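Glucose-resistance amylase regulator (Weissella paramesenteroides ATCC 33313, PDB 4RK6) binds alpha-D-glucopyranose and probably regulates transcription as a DNA-binding repressor of the LacI family. Local coordinates at residues Val70-Leu75 / Ile90-Leu95; Phe164-Asp169 / Val179-Asp184; Pro235-Val240 / Arg277-Asn282. All coordinates share one frame; numbering follows the deposited sequence. Where two conformers were deposited one is given.

Contact 1: Val70-Leu75 / Ile90-Leu95; sequences VFMLSL and ISVISL
The side chains of Phe-71 and Ile-93 lie side by side, pointing the same way from neighbouring strands. CE1 of Phe-71 comes within 3.8 Å of CD1 of Ile-93, and CD1 of the same ring meets the CD1 methyl of Leu-95. CG of Phe-71 is anti to the carbonyl carbon and beside its backbone N (chi1 -64°); Ala-251 and Met-252 of helix 244-257 touch this side chain. On the other face of the sheet the chain of selenomethionine Met-72 bends at chi2 (-75°), setting SE back along the strand. Its CG lies 4.0 Å from CG1 of Val-92, and in the conformer described, one of two, CE is equally near that methyl. Leu-85 of helix 79-87 touches Met-72 and Val-92 there. The two strands are the parallel pair of a beta-alpha-beta unit, strand 69-72, helix 79-87 and strand 91-95, and the helix thus packs on the face opposite to the Phe-71 ring. Four backbone hydrogen bonds tie the pair in parallel register: Val-70 N to Ser-91 O, Ile-93 N to Val-70 O, Met-72 N to Ile-93 O and Leu-95 N to Met-72 O. Past strand 69-72, CD2 of Leu-73 comes back to CD2 of Leu-95 at 3.8 Å. At the other end, CG2 of Val-70 touches CG2 of Ile-90 (3.9 Å).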
loop_
_atom_site.group_PDB
_atom_site.type_symbol
_atom_site.label_atom_id
_atom_site.label_comp_id
_atom_site.label_asym_id
_atom_site.label_seq_id
_atom_site.Cartn_x
_atom_site.Cartn_y
_atom_site.Cartn_z
ATOM N N VAL A 70 -18.170 -5.683 14.130
ATOM C CA VAL A 70 -16.849 -6.063 13.663
ATOM C C VAL A 70 -16.984 -6.340 12.201
ATOM O O VAL A 70 -17.820 -7.129 11.795
ATOM C CB VAL A 70 -16.316 -7.317 14.379
ATOM C CG1 VAL A 70 -14.995 -7.767 13.757
ATOM C CG2 VAL A 70 -16.160 -7.039 15.864
ATOM N N PHE A 71 -16.154 -5.676 11.412
ATOM C CA PHE A 71 -16.115 -5.842 9.997
ATOM C C PHE A 71 -14.952 -6.736 9.646
ATOM O O PHE A 71 -13.828 -6.456 10.039
ATOM C CB PHE A 71 -16.002 -4.484 9.321
ATOM C CG PHE A 71 -17.208 -3.629 9.578
ATOM C CD1 PHE A 71 -18.408 -3.923 8.943
ATOM C CD2 PHE A 71 -17.189 -2.639 10.534
ATOM C CE1 PHE A 71 -19.550 -3.188 9.211
ATOM C CE2 PHE A 71 -18.324 -1.897 10.800
ATOM C CZ PHE A 71 -19.507 -2.176 10.141
HETATM N N MSE A 72 -15.236 -7.805 8.910
HETATM C CA MSE A 72 -14.222 -8.791 8.520
HETATM C C MSE A 72 -13.865 -8.638 7.064
HETATM O O MSE A 72 -14.739 -8.672 6.214
HETATM C CB MSE A 72 -14.810 -10.186 8.724
HETATM C CG MSE A 72 -15.376 -10.329 10.124
HETATM SE SE MSE A 72 -13.895 -10.535 11.410
HETATM C CE MSE A 72 -14.983 -11.043 12.966
ATOM N N LEU A 73 -12.573 -8.492 6.755
ATOM C CA LEU A 73 -12.119 -8.363 5.359
ATOM C C LEU A 73 -11.521 -9.658 4.804
ATOM O O LEU A 73 -11.532 -9.865 3.597
ATOM C CB LEU A 73 -11.064 -7.273 5.236
ATOM C CG LEU A 73 -11.296 -5.905 5.865
ATOM C CD1 LEU A 73 -10.469 -4.867 5.121
ATOM C CD2 LEU A 73 -12.758 -5.501 5.872
ATOM N N SER A 74 -10.992 -10.502 5.691
ATOM C CA SER A 74 -10.305 -11.733 5.293
ATOM C C SER A 74 -11.302 -12.793 4.837
ATOM O O SER A 74 -12.513 -12.666 5.058
ATOM C CB SER A 74 -9.470 -12.297 6.456
ATOM O OG SER A 74 -8.653 -11.314 7.070
ATOM N N LEU A 75 -10.789 -13.836 4.190
ATOM C CA LEU A 75 -11.592 -15.012 3.875
ATOM C C LEU A 75 -11.287 -16.106 4.914
ATOM O O LEU A 75 -11.927 -17.157 4.918
ATOM C CB LEU A 75 -11.307 -15.502 2.453
ATOM N N ILE A 90 -22.707 -8.712 19.325
ATOM C CA ILE A 90 -21.932 -7.819 18.450
ATOM C C ILE A 90 -22.264 -8.188 17.011
ATOM O O ILE A 90 -22.298 -9.365 16.657
ATOM C CB ILE A 90 -20.433 -7.976 18.739
ATOM C CG1 ILE A 90 -20.145 -7.555 20.183
ATOM C CG2 ILE A 90 -19.590 -7.186 17.737
ATOM C CD1 ILE A 90 -18.723 -7.813 20.613
ATOM N N SER A 91 -22.553 -7.186 16.184
ATOM C CA SER A 91 -22.820 -7.407 14.782
ATOM C C SER A 91 -21.553 -7.772 14.053
ATOM O O SER A 91 -20.492 -7.207 14.310
ATOM C CB SER A 91 -23.413 -6.154 14.134
ATOM O OG SER A 91 -24.729 -5.957 14.599
ATOM N N VAL A 92 -21.665 -8.720 13.144
ATOM C CA VAL A 92 -20.520 -9.143 12.354
ATOM C C VAL A 92 -20.949 -9.069 10.917
ATOM O O VAL A 92 -21.986 -9.615 10.560
ATOM C CB VAL A 92 -20.059 -10.574 12.707
ATOM C CG1 VAL A 92 -18.858 -10.962 11.883
ATOM C CG2 VAL A 92 -19.741 -10.694 14.189
ATOM N N ILE A 93 -20.162 -8.372 10.101
ATOM C CA ILE A 93 -20.444 -8.204 8.702
ATOM C C ILE A 93 -19.152 -8.454 7.935
ATOM O O ILE A 93 -18.112 -7.979 8.347
ATOM C CB ILE A 93 -20.987 -6.793 8.418
ATOM C CG1 ILE A 93 -22.353 -6.623 9.085
ATOM C CG2 ILE A 93 -21.079 -6.543 6.921
ATOM C CD1 ILE A 93 -22.824 -5.194 9.167
ATOM N N SER A 94 -19.223 -9.218 6.856
ATOM C CA SER A 94 -18.025 -9.487 6.045
ATOM C C SER A 94 -18.011 -8.670 4.754
ATOM O O SER A 94 -19.055 -8.348 4.179
ATOM C CB SER A 94 -17.836 -10.985 5.783
ATOM O OG SER A 94 -18.875 -11.528 5.011
ATOM N N LEU A 95 -16.800 -8.313 4.330
ATOM C CA LEU A 95 -16.574 -7.403 3.221
ATOM C C LEU A 95 -15.682 -8.048 2.166
ATOM O O LEU A 95 -14.613 -8.552 2.482
ATOM C CB LEU A 95 -15.942 -6.110 3.731
ATOM C CG LEU A 95 -16.884 -5.102 4.426
ATOM C CD1 LEU A 95 -17.560 -5.626 5.659
ATOM C CD2 LEU A 95 -16.072 -3.869 4.791
#

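Contact 2: Phe164-Asp169 / Val179-Asp184; sequences FLYGND and VTTGYD
Strand 163-166, at the margin of the sheet within this chain, leads into helix 172-182, and this contact joins that strand to residues 179-184, at the C-terminal part of the helix. The fold is the periplasmic-binding-protein-like one of LacI-family sugar-binding regions. Tyr-183 reaches back to the strand. Its OH donates a hydrogen bond to the carbonyl O of Leu-165 at 3.1 Å, approaching from well above the carbonyl plane with a C=O...O angle of 124°. The same hydroxyl lies at the edge of the Phe-164 ring, near its plane, and is 3.6 Å from Phe-164 CB. The Tyr-183 ring serves two further neighbours: CE1 meets CD2 of Phe-164 at 4.0 Å, while CE2 meets CB of Tyr-166 at 4.1 Å. Phe-190 stacks edge-to-face with Tyr-183, and Pro-189 touches both Tyr-183 and Phe-164.

CG of Tyr-166 is anti to its backbone N (chi1 -177°), and CE2 of the ring is 3.5 Å from CA of Gly-182. Gly-182 has no side chain, and the ring comes directly against its CA. Beyond the ring, a water is held 2.7 Å from Tyr-166 OH and equally far from OG1 of Thr-181, bridging two hydroxyls that do not meet directly. Tyr-166 OH also bonds Thr-177 OG1, and Thr-181 OG1 the carbonyl of Thr-177. With one direct hydrogen bond between the segments, fairly long and from above the carbonyl plane, and a second polar link that runs through water, much of the hold in this surface contact probably comes from the packing of the aromatic rings.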
loop_
_atom_site.group_PDB
_atom_site.type_symbol
_atom_site.label_atom_id
_atom_site.label_comp_id
_atom_site.label_asym_id
_atom_site.label_seq_id
_atom_site.Cartn_x
_atom_site.Cartn_y
_atom_site.Cartn_z
ATOM N N PHE A 164 -6.145 -22.164 -18.725
ATOM C CA PHE A 164 -4.849 -22.299 -18.045
ATOM C C PHE A 164 -4.880 -21.624 -16.685
ATOM O O PHE A 164 -5.544 -20.628 -16.519
ATOM C CB PHE A 164 -3.731 -21.705 -18.910
ATOM C CG PHE A 164 -3.621 -22.338 -20.261
ATOM C CD1 PHE A 164 -4.485 -21.960 -21.289
ATOM C CD2 PHE A 164 -2.689 -23.333 -20.497
ATOM C CE1 PHE A 164 -4.398 -22.553 -22.541
ATOM C CE2 PHE A 164 -2.600 -23.927 -21.743
ATOM C CZ PHE A 164 -3.456 -23.544 -22.754
ATOM N N LEU A 165 -4.178 -22.198 -15.714
ATOM C CA LEU A 165 -4.170 -21.708 -14.346
ATOM C C LEU A 165 -2.748 -21.602 -13.830
ATOM O O LEU A 165 -1.926 -22.458 -14.125
ATOM C CB LEU A 165 -4.911 -22.672 -13.425
ATOM C CG LEU A 165 -6.363 -22.964 -13.756
ATOM C CD1 LEU A 165 -6.894 -24.106 -12.904
ATOM C CD2 LEU A 165 -7.215 -21.720 -13.572
ATOM N N TYR A 166 -2.461 -20.583 -13.031
ATOM C CA TYR A 166 -1.200 -20.552 -12.288
ATOM C C TYR A 166 -1.281 -19.726 -11.049
ATOM O O TYR A 166 -1.731 -18.588 -11.100
ATOM C CB TYR A 166 -0.055 -19.986 -13.132
ATOM C CG TYR A 166 1.282 -20.010 -12.419
ATOM C CD1 TYR A 166 1.657 -18.978 -11.561
ATOM C CD2 TYR A 166 2.152 -21.103 -12.553
ATOM C CE1 TYR A 166 2.859 -19.002 -10.892
ATOM C CE2 TYR A 166 3.374 -21.131 -11.886
ATOM C CZ TYR A 166 3.711 -20.074 -11.054
ATOM O OH TYR A 166 4.890 -20.039 -10.373
ATOM N N GLY A 167 -0.797 -20.290 -9.942
ATOM C CA GLY A 167 -0.455 -19.487 -8.771
ATOM C C GLY A 167 -1.236 -19.766 -7.507
ATOM O O GLY A 167 -2.367 -20.270 -7.546
ATOM N N ASN A 168 -0.617 -19.394 -6.393
ATOM C CA ASN A 168 -1.159 -19.577 -5.036
ATOM C C ASN A 168 -1.472 -18.299 -4.278
ATOM O O ASN A 168 -1.936 -18.370 -3.147
ATOM C CB ASN A 168 -0.152 -20.363 -4.206
ATOM C CG ASN A 168 0.079 -21.739 -4.764
ATOM O OD1 ASN A 168 -0.873 -22.421 -5.111
ATOM N ND2 ASN A 168 1.341 -22.141 -4.891
ATOM N N ASP A 169 -1.195 -17.133 -4.865
ATOM C CA ASP A 169 -1.445 -15.894 -4.139
ATOM C C ASP A 169 -1.480 -14.704 -5.088
ATOM O O ASP A 169 -1.243 -14.862 -6.286
ATOM C CB ASP A 169 -0.418 -15.708 -3.010
ATOM C CG ASP A 169 0.996 -15.451 -3.499
ATOM O OD1 ASP A 169 1.207 -14.803 -4.544
ATOM O OD2 ASP A 169 1.924 -15.863 -2.769
ATOM N N VAL A 179 4.866 -16.790 -15.974
ATOM C CA VAL A 179 5.247 -16.876 -17.394
ATOM C C VAL A 179 6.732 -17.114 -17.610
ATOM O O VAL A 179 7.180 -17.164 -18.745
ATOM C CB VAL A 179 4.822 -15.614 -18.175
ATOM C CG1 VAL A 179 3.315 -15.579 -18.287
ATOM C CG2 VAL A 179 5.352 -14.347 -17.506
ATOM N N THR A 180 7.486 -17.268 -16.532
ATOM C CA THR A 180 8.915 -17.574 -16.621
ATOM C C THR A 180 9.186 -19.011 -16.162
ATOM O O THR A 180 9.782 -19.785 -16.893
ATOM C CB THR A 180 9.751 -16.566 -15.810
ATOM O OG1 THR A 180 9.234 -16.472 -14.482
ATOM C CG2 THR A 180 9.689 -15.199 -16.451
ATOM N N THR A 181 8.743 -19.388 -14.971
ATOM C CA THR A 181 8.985 -20.749 -14.520
ATOM C C THR A 181 7.727 -21.629 -14.594
ATOM O O THR A 181 7.830 -22.843 -14.627
ATOM C CB THR A 181 9.608 -20.747 -13.115
ATOM O OG1 THR A 181 8.730 -20.076 -12.216
ATOM C CG2 THR A 181 10.954 -20.026 -13.128
ATOM N N GLY A 182 6.545 -21.026 -14.655
ATOM C CA GLY A 182 5.299 -21.775 -14.766
ATOM C C GLY A 182 4.976 -22.255 -16.166
ATOM O O GLY A 182 4.393 -23.342 -16.359
ATOM N N TYR A 183 5.293 -21.406 -17.139
ATOM C CA TYR A 183 5.144 -21.699 -18.561
ATOM C C TYR A 183 6.408 -21.260 -19.288
ATOM O O TYR A 183 7.274 -20.617 -18.716
ATOM C CB TYR A 183 3.915 -20.983 -19.149
ATOM C CG TYR A 183 2.626 -21.496 -18.571
ATOM C CD1 TYR A 183 1.985 -22.600 -19.135
ATOM C CD2 TYR A 183 2.041 -20.891 -17.459
ATOM C CE1 TYR A 183 0.816 -23.098 -18.599
ATOM C CE2 TYR A 183 0.862 -21.384 -16.918
ATOM C CZ TYR A 183 0.255 -22.485 -17.495
ATOM O OH TYR A 183 -0.908 -22.979 -16.979
ATOM N N ASP A 184 6.499 -21.634 -20.555
ATOM C CA ASP A 184 7.614 -21.287 -21.419
ATOM C C ASP A 184 7.345 -19.916 -22.014
ATOM O O ASP A 184 6.431 -19.758 -22.833
ATOM C CB ASP A 184 7.714 -22.351 -22.526
ATOM C CG ASP A 184 8.770 -22.056 -23.560
ATOM O OD1 ASP A 184 9.527 -21.065 -23.445
ATOM O OD2 ASP A 184 8.820 -22.843 -24.528
HETATM O O HOH W 1 6.856 -21.685 -11.230
#

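Contact 3: Pro235-Val240 / Arg277-Asn282; sequences PKLTTV and RDSVLN
Thr-238 takes part in two of the four hydrogen bonds between residues 235-240 and 277-282. Its backbone N donates to OG of Ser-279 at 2.9 Å, while its OG1 accepts the backbone N of Arg-277, also at 2.9 Å and fairly straight (162°). With Ser-279 OG set between its own backbone N and carbonyl carbon (chi1 66°), the hydroxyl faces Thr-238 and also bonds the carbonyl of Ile-221 on strand 220-223. Asp-278 N reaches Lys-236 O at 3.0 Å from above the carbonyl plane. The guanidinium of Arg-277 gives the fourth bond, NH1 to Leu-237 O at 3.1 Å, and NH1 has a second partner in Thr-230 OG1. Strand 238-241 lies between strands 220-223 and 267-275 in the sheet of this periplasmic-binding-protein-like fold, and residues 277-282 form a loop following strand 267-275.

A water adds a polar link, accepting from Lys-236 N and donating to OD2 of Asp-278 at 2.6 Å.

Van der Waals contacts accompany these bonds. CB of Pro-235, which follows a cis peptide bond, lies 3.9 Å from CB of Asp-278. The side chains of Thr-238 and Val-280 cross at about a right angle, CB against CG2 at 3.9 Å. Separately, the CG2 methyl of Thr-239 packs beside the guanidinium, 3.6 Å from Arg-277 NH1, the two side chains running side by side.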
loop_
_atom_site.group_PDB
_atom_site.type_symbol
_atom_site.label_atom_id
_atom_site.label_comp_id
_atom_site.label_asym_id
_atom_site.label_seq_id
_atom_site.Cartn_x
_atom_site.Cartn_y
_atom_site.Cartn_z
ATOM N N PRO A 235 2.554 -0.889 -20.058
ATOM C CA PRO A 235 1.324 -0.144 -20.365
ATOM C C PRO A 235 0.337 -0.082 -19.214
ATOM O O PRO A 235 0.305 -0.989 -18.355
ATOM C CB PRO A 235 0.699 -0.993 -21.481
ATOM C CG PRO A 235 1.125 -2.391 -21.146
ATOM C CD PRO A 235 2.546 -2.227 -20.673
ATOM N N LYS A 236 -0.493 0.964 -19.189
ATOM C CA LYS A 236 -1.553 1.048 -18.185
ATOM C C LYS A 236 -2.455 -0.180 -18.321
ATOM O O LYS A 236 -2.765 -0.619 -19.437
ATOM C CB LYS A 236 -2.369 2.334 -18.350
ATOM C CG LYS A 236 -1.615 3.615 -17.984
ATOM C CD LYS A 236 -2.417 4.856 -18.362
ATOM C CE LYS A 236 -1.792 6.142 -17.829
ATOM N NZ LYS A 236 -2.125 6.435 -16.401
ATOM N N LEU A 237 -2.879 -0.710 -17.187
ATOM C CA LEU A 237 -3.612 -1.978 -17.159
ATOM C C LEU A 237 -5.110 -1.802 -17.251
ATOM O O LEU A 237 -5.725 -1.065 -16.474
ATOM C CB LEU A 237 -3.261 -2.766 -15.893
ATOM C CG LEU A 237 -1.886 -3.406 -15.910
ATOM C CD1 LEU A 237 -1.385 -3.631 -14.488
ATOM C CD2 LEU A 237 -1.914 -4.718 -16.712
ATOM N N THR A 238 -5.674 -2.517 -18.213
ATOM C CA THR A 238 -7.117 -2.751 -18.297
ATOM C C THR A 238 -7.500 -3.537 -17.048
ATOM O O THR A 238 -6.771 -4.462 -16.616
ATOM C CB THR A 238 -7.434 -3.491 -19.589
ATOM O OG1 THR A 238 -7.110 -2.622 -20.690
ATOM C CG2 THR A 238 -8.906 -3.876 -19.684
ATOM N N THR A 239 -8.605 -3.142 -16.414
ATOM C CA THR A 239 -8.896 -3.638 -15.086
ATOM C C THR A 239 -10.408 -3.621 -14.788
ATOM O O THR A 239 -11.146 -2.761 -15.305
ATOM C CB THR A 239 -8.122 -2.811 -14.033
ATOM O OG1 THR A 239 -8.205 -3.438 -12.756
ATOM C CG2 THR A 239 -8.642 -1.358 -13.931
ATOM N N VAL A 240 -10.861 -4.576 -13.975
ATOM C CA VAL A 240 -12.171 -4.455 -13.310
ATOM C C VAL A 240 -11.968 -3.700 -12.020
ATOM O O VAL A 240 -11.353 -4.189 -11.053
ATOM C CB VAL A 240 -12.874 -5.808 -13.049
ATOM C CG1 VAL A 240 -14.116 -5.629 -12.160
ATOM C CG2 VAL A 240 -13.261 -6.442 -14.366
ATOM N N ARG A 277 -7.886 0.164 -20.775
ATOM C CA ARG A 277 -6.686 0.988 -20.884
ATOM C C ARG A 277 -5.820 0.431 -22.023
ATOM O O ARG A 277 -6.304 0.344 -23.127
ATOM C CB ARG A 277 -5.964 1.084 -19.542
ATOM C CG ARG A 277 -6.852 1.662 -18.449
ATOM C CD ARG A 277 -6.034 2.349 -17.389
ATOM N NE ARG A 277 -6.839 2.996 -16.359
ATOM C CZ ARG A 277 -7.004 2.532 -15.134
ATOM N NH1 ARG A 277 -6.475 1.372 -14.774
ATOM N NH2 ARG A 277 -7.710 3.236 -14.267
ATOM N N ASP A 278 -4.572 0.047 -21.767
ATOM C CA ASP A 278 -3.597 -0.194 -22.839
ATOM C C ASP A 278 -2.997 -1.600 -22.884
ATOM O O ASP A 278 -2.062 -1.855 -23.633
ATOM C CB ASP A 278 -2.478 0.855 -22.740
ATOM C CG ASP A 278 -2.991 2.265 -22.954
ATOM O OD1 ASP A 278 -3.841 2.462 -23.837
ATOM O OD2 ASP A 278 -2.553 3.177 -22.245
ATOM N N SER A 279 -3.568 -2.534 -22.141
ATOM C CA SER A 279 -2.948 -3.846 -21.990
ATOM C C SER A 279 -3.665 -4.994 -22.688
ATOM O O SER A 279 -3.353 -6.151 -22.413
ATOM C CB SER A 279 -2.763 -4.177 -20.496
ATOM O OG SER A 279 -4.002 -4.323 -19.833
ATOM N N VAL A 280 -4.606 -4.687 -23.596
ATOM C CA VAL A 280 -5.292 -5.735 -24.351
ATOM C C VAL A 280 -5.245 -5.479 -25.852
ATOM O O VAL A 280 -5.550 -4.394 -26.313
ATOM C CB VAL A 280 -6.773 -5.884 -23.903
ATOM C CG1 VAL A 280 -7.455 -6.978 -24.699
ATOM C CG2 VAL A 280 -6.833 -6.193 -22.403
ATOM N N LEU A 281 -4.909 -6.518 -26.598
ATOM C CA LEU A 281 -4.855 -6.474 -28.060
ATOM C C LEU A 281 -6.061 -7.219 -28.633
ATOM O O LEU A 281 -6.447 -8.276 -28.125
ATOM C CB LEU A 281 -3.564 -7.152 -28.523
ATOM C CG LEU A 281 -3.088 -6.881 -29.955
ATOM C CD1 LEU A 281 -2.535 -5.470 -30.062
ATOM C CD2 LEU A 281 -2.039 -7.908 -30.380
ATOM N N ASN A 282 -6.661 -6.649 -29.673
ATOM C CA ASN A 282 -7.669 -7.349 -30.463
ATOM C C ASN A 282 -6.959 -8.265 -31.470
ATOM O O ASN A 282 -6.190 -7.786 -32.310
ATOM C CB ASN A 282 -8.561 -6.343 -31.191
ATOM C CG ASN A 282 -9.697 -7.015 -31.953
ATOM O OD1 ASN A 282 -9.482 -7.618 -32.982
ATOM N ND2 ASN A 282 -10.903 -6.934 -31.424
HETATM O O HOH W 2 -0.138 3.004 -21.224
#

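How the contacts relate
Contact 1 lies in one lobe of the fold and contacts 2 and 3 in the other. Contact 1 is a buried pairing of adjacent parallel strands, held by regular backbone hydrogen bonds and aliphatic and aromatic side chains. Contact 2 lies at the surface, where an outer strand of this chain meets residues 179-184 through tyrosines and a water. Contact 3 is partly buried and joins residues 235-240 to an irregular loop, with side-chain hydroxyls and a guanidinium in most of its hydrogen bonds, where those of contact 1 are all between backbones. The centres of contacts 2 and 3 are about 20 Å apart; contact 1 lies across the chain's centre from both, and no two touch.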